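Local structure of CHAD domain protein (Streptomyces chartreusis, 6RN5) at residues 37-42 with 196-201; 60-65 with 97-102; 86-91 with 204-209. The protein probably binds inorganic polyphosphate through its all-helical CHAD fold and also carries bound copper ions. One frame throughout, in Å; residues are numbered along the deposited sequence.

Interaction 1 of 3, residues 37-42 with 196-201; sequences RALRLH and QAMGSS
The thioether of M198 lies over one face of the H42 imidazole, and this sulfur-aromatic contact carries most of the meeting between helix 21-42 and the end of helix 170-198. M198 SD sits 3.9 Å from the centroid of the H42 ring, 30° off its normal, with the SD to H42 CE1 distance only 3.5 Å. The methyl group adds a CH-pi contact on this face: M198 CE stands 3.6 Å above the H42 plane, displaced toward the rim, and comes 3.6 Å from H42 ND1. The two side chains approach from opposite directions. A bend in M198 at its last torsion (chi3 77°) turns the methyl so that both CE and SD rest on the imidazole.

Apolar packing is the smaller component. L39 CD1 reaches M198 CE at 4.0 Å, the leucine and methionine chains running alongside one another in opposite directions. L62 of helix 56-75 and F203 of helix 201-213 also pack on M198.

Backbone bonding closes the turn behind the methionine. S200 N donates to A197 O over 3.1 Å, and S200 OG caps F203 N as the N-cap of helix 201-213. The whole is a Met-aromatic contact beside the short turn that joins helices 170-198 and 201-213 in the all-helical CHAD domain, where L39 also approaches the bound carbonate, about 4 Å away between nearest atoms.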
loop_
_atom_site.group_PDB
_atom_site.type_symbol
_atom_site.label_atom_id
_atom_site.label_comp_id
_atom_site.label_asym_id
_atom_site.label_seq_id
_atom_site.Cartn_x
_atom_site.Cartn_y
_atom_site.Cartn_z
ATOM N N ARG A 37 -35.739 -27.555 -9.030
ATOM C CA ARG A 37 -35.007 -28.558 -8.222
ATOM C C ARG A 37 -34.425 -27.997 -6.965
ATOM O O ARG A 37 -34.616 -28.545 -5.883
ATOM C CB ARG A 37 -33.867 -29.146 -8.992
ATOM C CG ARG A 37 -34.326 -30.328 -9.772
ATOM C CD ARG A 37 -33.201 -30.863 -10.626
ATOM N NE ARG A 37 -33.754 -31.550 -11.778
ATOM C CZ ARG A 37 -33.025 -32.010 -12.781
ATOM N NH1 ARG A 37 -31.692 -31.865 -12.791
ATOM N NH2 ARG A 37 -33.637 -32.629 -13.780
ATOM N N ALA A 38 -33.683 -26.911 -7.111
ATOM C CA ALA A 38 -33.088 -26.269 -5.965
ATOM C C ALA A 38 -34.155 -25.838 -4.970
ATOM O O ALA A 38 -34.007 -26.000 -3.765
ATOM C CB ALA A 38 -32.260 -25.078 -6.396
ATOM N N LEU A 39 -35.238 -25.281 -5.478
ATOM C CA LEU A 39 -36.310 -24.847 -4.621
ATOM C C LEU A 39 -36.890 -26.015 -3.817
ATOM O O LEU A 39 -37.131 -25.843 -2.640
ATOM C CB LEU A 39 -37.399 -24.157 -5.435
ATOM C CG LEU A 39 -38.568 -23.625 -4.640
ATOM C CD1 LEU A 39 -38.103 -22.730 -3.491
ATOM C CD2 LEU A 39 -39.532 -22.873 -5.548
ATOM N N ARG A 40 -37.077 -27.183 -4.446
ATOM C CA ARG A 40 -37.605 -28.360 -3.769
ATOM C C ARG A 40 -36.609 -28.841 -2.727
ATOM O O ARG A 40 -37.001 -29.148 -1.616
ATOM C CB ARG A 40 -37.920 -29.510 -4.731
ATOM C CG ARG A 40 -39.374 -29.609 -5.175
ATOM C CD ARG A 40 -39.673 -30.892 -5.965
ATOM N NE ARG A 40 -38.815 -31.043 -7.157
ATOM C CZ ARG A 40 -38.999 -30.432 -8.334
ATOM N NH1 ARG A 40 -40.026 -29.609 -8.533
ATOM N NH2 ARG A 40 -38.144 -30.648 -9.327
ATOM N N LEU A 41 -35.330 -28.916 -3.083
ATOM C CA LEU A 41 -34.295 -29.268 -2.111
ATOM C C LEU A 41 -34.318 -28.317 -0.913
ATOM O O LEU A 41 -34.075 -28.710 0.224
ATOM C CB LEU A 41 -32.911 -29.200 -2.754
ATOM C CG LEU A 41 -31.699 -29.430 -1.844
ATOM C CD1 LEU A 41 -31.665 -30.885 -1.386
ATOM C CD2 LEU A 41 -30.382 -29.047 -2.512
ATOM N N HIS A 42 -34.555 -27.046 -1.183
ATOM C CA HIS A 42 -34.493 -26.061 -0.140
ATOM C C HIS A 42 -35.578 -26.325 0.894
ATOM O O HIS A 42 -35.341 -26.222 2.077
ATOM C CB HIS A 42 -34.675 -24.673 -0.703
ATOM C CG HIS A 42 -34.234 -23.604 0.236
ATOM N ND1 HIS A 42 -35.092 -22.999 1.135
ATOM C CD2 HIS A 42 -33.014 -23.044 0.432
ATOM C CE1 HIS A 42 -34.421 -22.103 1.833
ATOM N NE2 HIS A 42 -33.160 -22.106 1.425
ATOM N N GLN A 196 -37.557 -14.975 5.229
ATOM C CA GLN A 196 -38.853 -14.323 5.100
ATOM C C GLN A 196 -39.297 -14.172 3.629
ATOM O O GLN A 196 -40.458 -14.514 3.251
ATOM C CB GLN A 196 -38.877 -12.983 5.810
ATOM C CG GLN A 196 -38.819 -13.133 7.323
ATOM C CD GLN A 196 -38.738 -11.800 8.022
ATOM O OE1 GLN A 196 -38.069 -10.889 7.550
ATOM N NE2 GLN A 196 -39.465 -11.656 9.140
ATOM N N ALA A 197 -38.397 -13.657 2.809
ATOM C CA ALA A 197 -38.657 -13.471 1.354
ATOM C C ALA A 197 -39.100 -14.747 0.677
ATOM O O ALA A 197 -40.023 -14.734 -0.135
ATOM C CB ALA A 197 -37.419 -12.964 0.670
ATOM N N MET A 198 -38.448 -15.846 1.035
ATOM C CA MET A 198 -38.741 -17.130 0.461
ATOM C C MET A 198 -40.080 -17.717 0.868
ATOM O O MET A 198 -40.611 -18.561 0.156
ATOM C CB MET A 198 -37.663 -18.115 0.826
ATOM C CG MET A 198 -36.409 -17.803 0.038
ATOM S SD MET A 198 -35.318 -19.194 0.105
ATOM C CE MET A 198 -36.126 -20.289 -1.071
ATOM N N GLY A 199 -40.613 -17.284 2.003
ATOM C CA GLY A 199 -41.982 -17.657 2.380
ATOM C C GLY A 199 -43.053 -16.692 1.857
ATOM O O GLY A 199 -44.228 -16.908 2.099
ATOM N N SER A 200 -42.672 -15.658 1.110
ATOM C CA SER A 200 -43.598 -14.563 0.786
ATOM C C SER A 200 -44.384 -14.835 -0.466
ATOM O O SER A 200 -44.021 -15.680 -1.280
ATOM C CB SER A 200 -42.849 -13.224 0.572
ATOM O OG SER A 200 -41.957 -13.305 -0.533
ATOM N N SER A 201 -45.444 -14.066 -0.637
ATOM C CA SER A 201 -46.304 -14.249 -1.757
ATOM C C SER A 201 -45.587 -13.692 -3.001
ATOM O O SER A 201 -45.735 -14.210 -4.085
ATOM C CB SER A 201 -47.661 -13.606 -1.468
ATOM O OG SER A 201 -47.517 -12.230 -1.626
#

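Interaction 2 of 3, residues 60-65 with 97-102. With SO4 (sulfate ion), chain I; SO4 (sulfate ion), chain G.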
loop_
_atom_site.group_PDB
_atom_site.type_symbol
_atom_site.label_atom_id
_atom_site.label_comp_id
_atom_site.label_asym_id
_atom_site.label_seq_id
_atom_site.Cartn_x
_atom_site.Cartn_y
_atom_site.Cartn_z
ATOM N N ARG A 60 -27.518 -21.431 -3.335
ATOM C CA ARG A 60 -26.589 -21.061 -4.347
ATOM C C ARG A 60 -27.073 -21.481 -5.741
ATOM O O ARG A 60 -26.983 -20.711 -6.694
ATOM C CB ARG A 60 -25.251 -21.675 -4.076
ATOM C CG ARG A 60 -24.248 -21.185 -5.073
ATOM C CD ARG A 60 -22.835 -21.294 -4.543
ATOM N NE ARG A 60 -21.980 -20.760 -5.582
ATOM C CZ ARG A 60 -21.340 -21.489 -6.473
ATOM N NH1 ARG A 60 -21.383 -22.807 -6.430
ATOM N NH2 ARG A 60 -20.650 -20.883 -7.405
ATOM N N ALA A 61 -27.603 -22.689 -5.835
ATOM C CA ALA A 61 -28.210 -23.184 -7.082
ATOM C C ALA A 61 -29.390 -22.309 -7.552
ATOM O O ALA A 61 -29.573 -22.096 -8.758
ATOM C CB ALA A 61 -28.656 -24.642 -6.916
ATOM N N LEU A 62 -30.191 -21.830 -6.611
ATOM C CA LEU A 62 -31.266 -20.895 -6.938
ATOM C C LEU A 62 -30.699 -19.594 -7.494
ATOM O O LEU A 62 -31.251 -19.045 -8.448
ATOM C CB LEU A 62 -32.119 -20.582 -5.716
ATOM C CG LEU A 62 -33.114 -21.614 -5.278
ATOM C CD1 LEU A 62 -33.591 -21.200 -3.900
ATOM C CD2 LEU A 62 -34.305 -21.752 -6.239
ATOM N N ARG A 63 -29.614 -19.088 -6.900
ATOM C CA ARG A 63 -28.964 -17.874 -7.432
ATOM C C ARG A 63 -28.411 -18.038 -8.839
ATOM O O ARG A 63 -28.577 -17.160 -9.702
ATOM C CB ARG A 63 -27.777 -17.408 -6.570
ATOM C CG ARG A 63 -28.122 -16.967 -5.177
ATOM C CD ARG A 63 -27.005 -16.124 -4.587
ATOM N NE ARG A 63 -25.725 -16.782 -4.323
ATOM C CZ ARG A 63 -25.475 -17.595 -3.287
ATOM N NH1 ARG A 63 -26.419 -17.945 -2.420
ATOM N NH2 ARG A 63 -24.265 -18.101 -3.133
ATOM N N ARG A 64 -27.703 -19.144 -9.034
ATOM C CA ARG A 64 -27.012 -19.411 -10.274
ATOM C C ARG A 64 -27.991 -19.541 -11.401
ATOM O O ARG A 64 -27.671 -19.105 -12.511
ATOM C CB ARG A 64 -26.141 -20.653 -10.170
ATOM C CG ARG A 64 -24.967 -20.448 -9.224
ATOM C CD ARG A 64 -24.027 -21.617 -9.181
ATOM N NE ARG A 64 -23.204 -21.632 -10.382
ATOM C CZ ARG A 64 -23.124 -22.636 -11.258
ATOM N NH1 ARG A 64 -23.778 -23.777 -11.098
ATOM N NH2 ARG A 64 -22.339 -22.514 -12.295
ATOM N N SER A 65 -29.173 -20.120 -11.141
ATOM C CA SER A 65 -30.147 -20.319 -12.190
ATOM C C SER A 65 -30.983 -19.061 -12.421
ATOM O O SER A 65 -31.250 -18.710 -13.548
ATOM C CB SER A 65 -31.028 -21.536 -11.900
ATOM O OG SER A 65 -31.707 -21.405 -10.653
ATOM N N GLY A 97 -30.575 -11.346 -5.686
ATOM C CA GLY A 97 -29.992 -10.373 -4.720
ATOM C C GLY A 97 -30.334 -10.670 -3.250
ATOM O O GLY A 97 -29.472 -10.627 -2.375
ATOM N N THR A 98 -31.592 -11.032 -2.987
ATOM C CA THR A 98 -32.016 -11.351 -1.651
ATOM C C THR A 98 -31.279 -12.554 -1.151
ATOM O O THR A 98 -30.744 -12.555 -0.027
ATOM C CB THR A 98 -33.491 -11.663 -1.600
ATOM O OG1 THR A 98 -34.214 -10.482 -1.941
ATOM C CG2 THR A 98 -33.864 -12.158 -0.200
ATOM N N LEU A 99 -31.212 -13.565 -1.999
ATOM C CA LEU A 99 -30.460 -14.794 -1.699
ATOM C C LEU A 99 -28.910 -14.646 -1.648
ATOM O O LEU A 99 -28.231 -15.493 -1.073
ATOM C CB LEU A 99 -30.855 -15.889 -2.675
ATOM C CG LEU A 99 -32.307 -16.376 -2.618
ATOM C CD1 LEU A 99 -32.436 -17.607 -3.470
ATOM C CD2 LEU A 99 -32.759 -16.716 -1.223
ATOM N N ALA A 100 -28.358 -13.589 -2.231
ATOM C CA ALA A 100 -26.896 -13.377 -2.212
ATOM C C ALA A 100 -26.380 -12.786 -0.872
ATOM O O ALA A 100 -25.249 -13.047 -0.457
ATOM C CB ALA A 100 -26.494 -12.484 -3.389
ATOM N N MET A 101 -27.236 -12.034 -0.187
ATOM C CA MET A 101 -26.786 -11.142 0.889
ATOM C C MET A 101 -26.089 -11.840 2.041
ATOM O O MET A 101 -24.980 -11.464 2.434
ATOM C CB MET A 101 -27.929 -10.278 1.358
ATOM C CG MET A 101 -28.086 -9.045 0.474
ATOM S SD MET A 101 -26.972 -7.625 0.819
ATOM C CE MET A 101 -25.355 -8.321 1.181
ATOM N N GLU A 102 -26.699 -12.886 2.553
ATOM C CA GLU A 102 -26.076 -13.579 3.675
ATOM C C GLU A 102 -24.624 -13.942 3.353
ATOM O O GLU A 102 -23.703 -13.585 4.081
ATOM C CB GLU A 102 -26.877 -14.809 4.090
ATOM C CG GLU A 102 -26.245 -15.541 5.248
ATOM C CD GLU A 102 -26.991 -16.797 5.656
ATOM O OE1 GLU A 102 -28.041 -17.143 5.041
ATOM O OE2 GLU A 102 -26.505 -17.424 6.608
HETATM S S SO4 I . -22.290 -17.046 -6.112
HETATM O O1 SO4 I . -23.660 -16.512 -6.066
HETATM O O2 SO4 I . -22.169 -17.979 -7.286
HETATM O O3 SO4 I . -22.010 -17.855 -4.926
HETATM O O4 SO4 I . -21.336 -15.966 -6.270
HETATM S S SO4 G . -21.393 -18.612 -12.404
HETATM O O1 SO4 G . -22.746 -18.813 -11.923
HETATM O O2 SO4 G . -21.047 -19.800 -13.219
HETATM O O3 SO4 G . -20.443 -18.491 -11.293
HETATM O O4 SO4 G . -21.365 -17.330 -13.150
#
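R63 reaches across to L99 and A100 with its aliphatic part before its head turns to a sulfate ion. Leaving CB with CG anti to the carbonyl carbon, the chain first packs CG against L99 CB at 3.9 Å. R63 CD then lies 3.6 Å from A100 CA, and a bend at chi3 (-66°) swings the guanidinium aside. R63 NE gives a nearly straight bond to sulfate O1 (2.7 Å, 173°), while R63 NH2 donates to O3 of the same ion at 2.9 Å. R63 NH1 lies 3.3 Å from L99 O. The sulfate thus sits at the guanidinium edge, near its plane, and R60 CA covers one face. R60 grips the same anion from its NE, 3.0 Å from O3, and R64 holds a second sulfate; these anions may mark where polyphosphate binds. R67, R68, R288 and Y289 supply further bonds to the two ions.

Beneath this charged layer, L62 CB meets L99 CD1 at 3.7 Å. The short segments cross at -136°, their axes 9.4 Å apart at closest approach. Helix 170-198 packs on this pair through M198, which touches both L62 and L99, and helix 21-42 lies against A61 and L62 through A38 and F35.

Interaction 3 of 3, residues 86-91 with 204-209; sequences EGMRPE and HAIADK
E91 meets I206 with its CB, while its flat carboxylate is taken by R202, which forms a salt bridge with OE1. A second flat group, the H204 imidazole, has the carboxylate of D208 over one face: D208 CG lies 3.7 Å above the ring plane, offset toward its rim. H204, A207 and D208, with R43, line the pocket that holds the bound carbonate. The contact is a helix-helix packing of the all-helical CHAD fold, between helices 82-120 and 201-213. The short segments cross at -123° with axes 10.5 Å apart, and helix 82-120 is kinked at P90, whose nitrogen lacks a bond to the preceding turn.

The core of the contact is apolar. In I206, CG1 stands anti to the backbone N (chi1 179°), which sends it toward E91, and the turn at chi2 (61°) brings CD1 to both E91 and M88. There CD1 touches E91 CB at 3.8 Å and M88 SD also at 3.8 Å. M88 bends at both chi2 and chi3, and its thioether crosses I206 and K209 obliquely; L73 of helix 56-75 also packs on M88. Replacing M88 by an alanine would probably leave I206 CD1 and the K209 stem without their sulfur and methyl partners and open a gap between the helices.

K209 is extended beyond CG, and its contribution to the packing comes from the aliphatic stem: M88 SD rests 3.7 Å from K209 CB and 3.9 Å from K209 CD.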
loop_
_atom_site.group_PDB
_atom_site.type_symbol
_atom_site.label_atom_id
_atom_site.label_comp_id
_atom_site.label_asym_id
_atom_site.label_seq_id
_atom_site.Cartn_x
_atom_site.Cartn_y
_atom_site.Cartn_z
ATOM N N GLU A 86 -40.138 -8.223 -19.088
ATOM C CA GLU A 86 -40.072 -7.050 -18.240
ATOM C C GLU A 86 -40.653 -7.346 -16.867
ATOM O O GLU A 86 -40.156 -6.845 -15.889
ATOM C CB GLU A 86 -40.832 -5.896 -18.895
ATOM C CG GLU A 86 -40.167 -5.354 -20.143
ATOM C CD GLU A 86 -40.893 -4.125 -20.718
ATOM O OE1 GLU A 86 -42.129 -3.980 -20.515
ATOM O OE2 GLU A 86 -40.210 -3.298 -21.362
ATOM N N GLY A 87 -41.719 -8.138 -16.815
ATOM C CA GLY A 87 -42.262 -8.637 -15.549
ATOM C C GLY A 87 -41.292 -9.598 -14.823
ATOM O O GLY A 87 -41.091 -9.467 -13.618
ATOM N N MET A 88 -40.663 -10.517 -15.555
ATOM C CA MET A 88 -39.770 -11.525 -14.942
ATOM C C MET A 88 -38.486 -10.941 -14.372
ATOM O O MET A 88 -38.070 -11.330 -13.284
ATOM C CB MET A 88 -39.371 -12.589 -15.958
ATOM C CG MET A 88 -40.512 -13.401 -16.555
ATOM S SD MET A 88 -41.167 -14.527 -15.327
ATOM C CE MET A 88 -39.917 -15.806 -15.274
ATOM N N ARG A 89 -37.853 -10.009 -15.092
ATOM C CA ARG A 89 -36.432 -9.656 -14.797
ATOM C C ARG A 89 -36.182 -9.049 -13.417
ATOM O O ARG A 89 -35.328 -9.540 -12.687
ATOM C CB ARG A 89 -35.817 -8.723 -15.880
ATOM C CG ARG A 89 -35.398 -9.401 -17.201
ATOM C CD ARG A 89 -34.447 -8.515 -18.025
ATOM N NE ARG A 89 -33.056 -8.683 -17.565
ATOM C CZ ARG A 89 -32.288 -7.755 -16.963
ATOM N NH1 ARG A 89 -32.735 -6.521 -16.725
ATOM N NH2 ARG A 89 -31.042 -8.071 -16.591
ATOM N N PRO A 90 -36.895 -7.967 -13.065
ATOM C CA PRO A 90 -36.712 -7.401 -11.710
ATOM C C PRO A 90 -37.095 -8.372 -10.596
ATOM O O PRO A 90 -36.495 -8.345 -9.533
ATOM C CB PRO A 90 -37.668 -6.202 -11.696
ATOM C CG PRO A 90 -38.725 -6.545 -12.704
ATOM C CD PRO A 90 -37.991 -7.284 -13.791
ATOM N N GLU A 91 -38.059 -9.253 -10.851
ATOM C CA GLU A 91 -38.468 -10.199 -9.829
ATOM C C GLU A 91 -37.375 -11.200 -9.629
ATOM O O GLU A 91 -37.001 -11.506 -8.513
ATOM C CB GLU A 91 -39.770 -10.865 -10.213
ATOM C CG GLU A 91 -40.957 -9.946 -10.124
ATOM C CD GLU A 91 -41.028 -9.256 -8.766
ATOM O OE1 GLU A 91 -41.509 -9.835 -7.764
ATOM O OE2 GLU A 91 -40.577 -8.119 -8.689
ATOM N N HIS A 204 -43.400 -16.573 -4.161
ATOM C CA HIS A 204 -44.233 -17.621 -4.735
ATOM C C HIS A 204 -44.703 -17.286 -6.163
ATOM O O HIS A 204 -44.727 -18.150 -7.025
ATOM C CB HIS A 204 -45.424 -17.848 -3.803
ATOM C CG HIS A 204 -46.475 -18.744 -4.352
ATOM N ND1 HIS A 204 -46.341 -20.125 -4.377
ATOM C CD2 HIS A 204 -47.696 -18.465 -4.884
ATOM C CE1 HIS A 204 -47.437 -20.652 -4.900
ATOM N NE2 HIS A 204 -48.281 -19.667 -5.189
ATOM N N ALA A 205 -45.065 -16.031 -6.410
ATOM C CA ALA A 205 -45.570 -15.649 -7.711
ATOM C C ALA A 205 -44.454 -15.811 -8.751
ATOM O O ALA A 205 -44.698 -16.352 -9.833
ATOM C CB ALA A 205 -46.048 -14.199 -7.689
ATOM N N ILE A 206 -43.241 -15.333 -8.423
ATOM C CA ILE A 206 -42.171 -15.410 -9.390
ATOM C C ILE A 206 -41.742 -16.861 -9.551
ATOM O O ILE A 206 -41.530 -17.290 -10.668
ATOM C CB ILE A 206 -40.983 -14.470 -9.114
ATOM C CG1 ILE A 206 -39.906 -14.641 -10.182
ATOM C CG2 ILE A 206 -40.356 -14.740 -7.753
ATOM C CD1 ILE A 206 -40.356 -14.322 -11.597
ATOM N N ALA A 207 -41.727 -17.642 -8.469
ATOM C CA ALA A 207 -41.403 -19.061 -8.582
ATOM C C ALA A 207 -42.402 -19.824 -9.453
ATOM O O ALA A 207 -42.027 -20.700 -10.204
ATOM C CB ALA A 207 -41.332 -19.695 -7.205
ATOM N N ASP A 208 -43.683 -19.478 -9.324
ATOM C CA ASP A 208 -44.756 -20.040 -10.153
ATOM C C ASP A 208 -44.492 -19.791 -11.643
ATOM O O ASP A 208 -44.689 -20.664 -12.474
ATOM C CB ASP A 208 -46.126 -19.421 -9.774
ATOM C CG ASP A 208 -46.898 -20.230 -8.709
ATOM O OD1 ASP A 208 -46.456 -21.357 -8.359
ATOM O OD2 ASP A 208 -47.961 -19.714 -8.222
ATOM N N LYS A 209 -44.027 -18.599 -11.969
ATOM C CA LYS A 209 -43.705 -18.288 -13.373
ATOM C C LYS A 209 -42.528 -19.064 -13.860
ATOM O O LYS A 209 -42.532 -19.554 -14.990
ATOM C CB LYS A 209 -43.493 -16.808 -13.548
ATOM C CG LYS A 209 -44.788 -16.095 -13.290
ATOM C CD LYS A 209 -44.702 -14.630 -13.612
ATOM C CE LYS A 209 -45.891 -13.944 -12.963
ATOM N NZ LYS A 209 -45.969 -12.509 -13.333
#

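In the fold
All three contacts fall within the CHAD domain and join five helices: 21-42, 56-75, 82-120, 170-198 and 201-213. Interactions 1 and 2 have centres about 11 Å apart and touch, A38 packing on A61 and A197 on T98. Interaction 3 lies about 13 Å from interaction 1, centre to centre, and meets it where L39 packs on A207. Interactions 2 and 3 share helix 82-120, yet their centres lie about 15 Å apart and their nearest atoms about 7 Å, without touching. Along the chain, interaction 2 falls wholly between the two segments of interaction 1, whereas interaction 3 interleaves with both. Distant parts of the sequence are thereby tied into one bundle, with bound sulfates at one contact and carbonate near the other two.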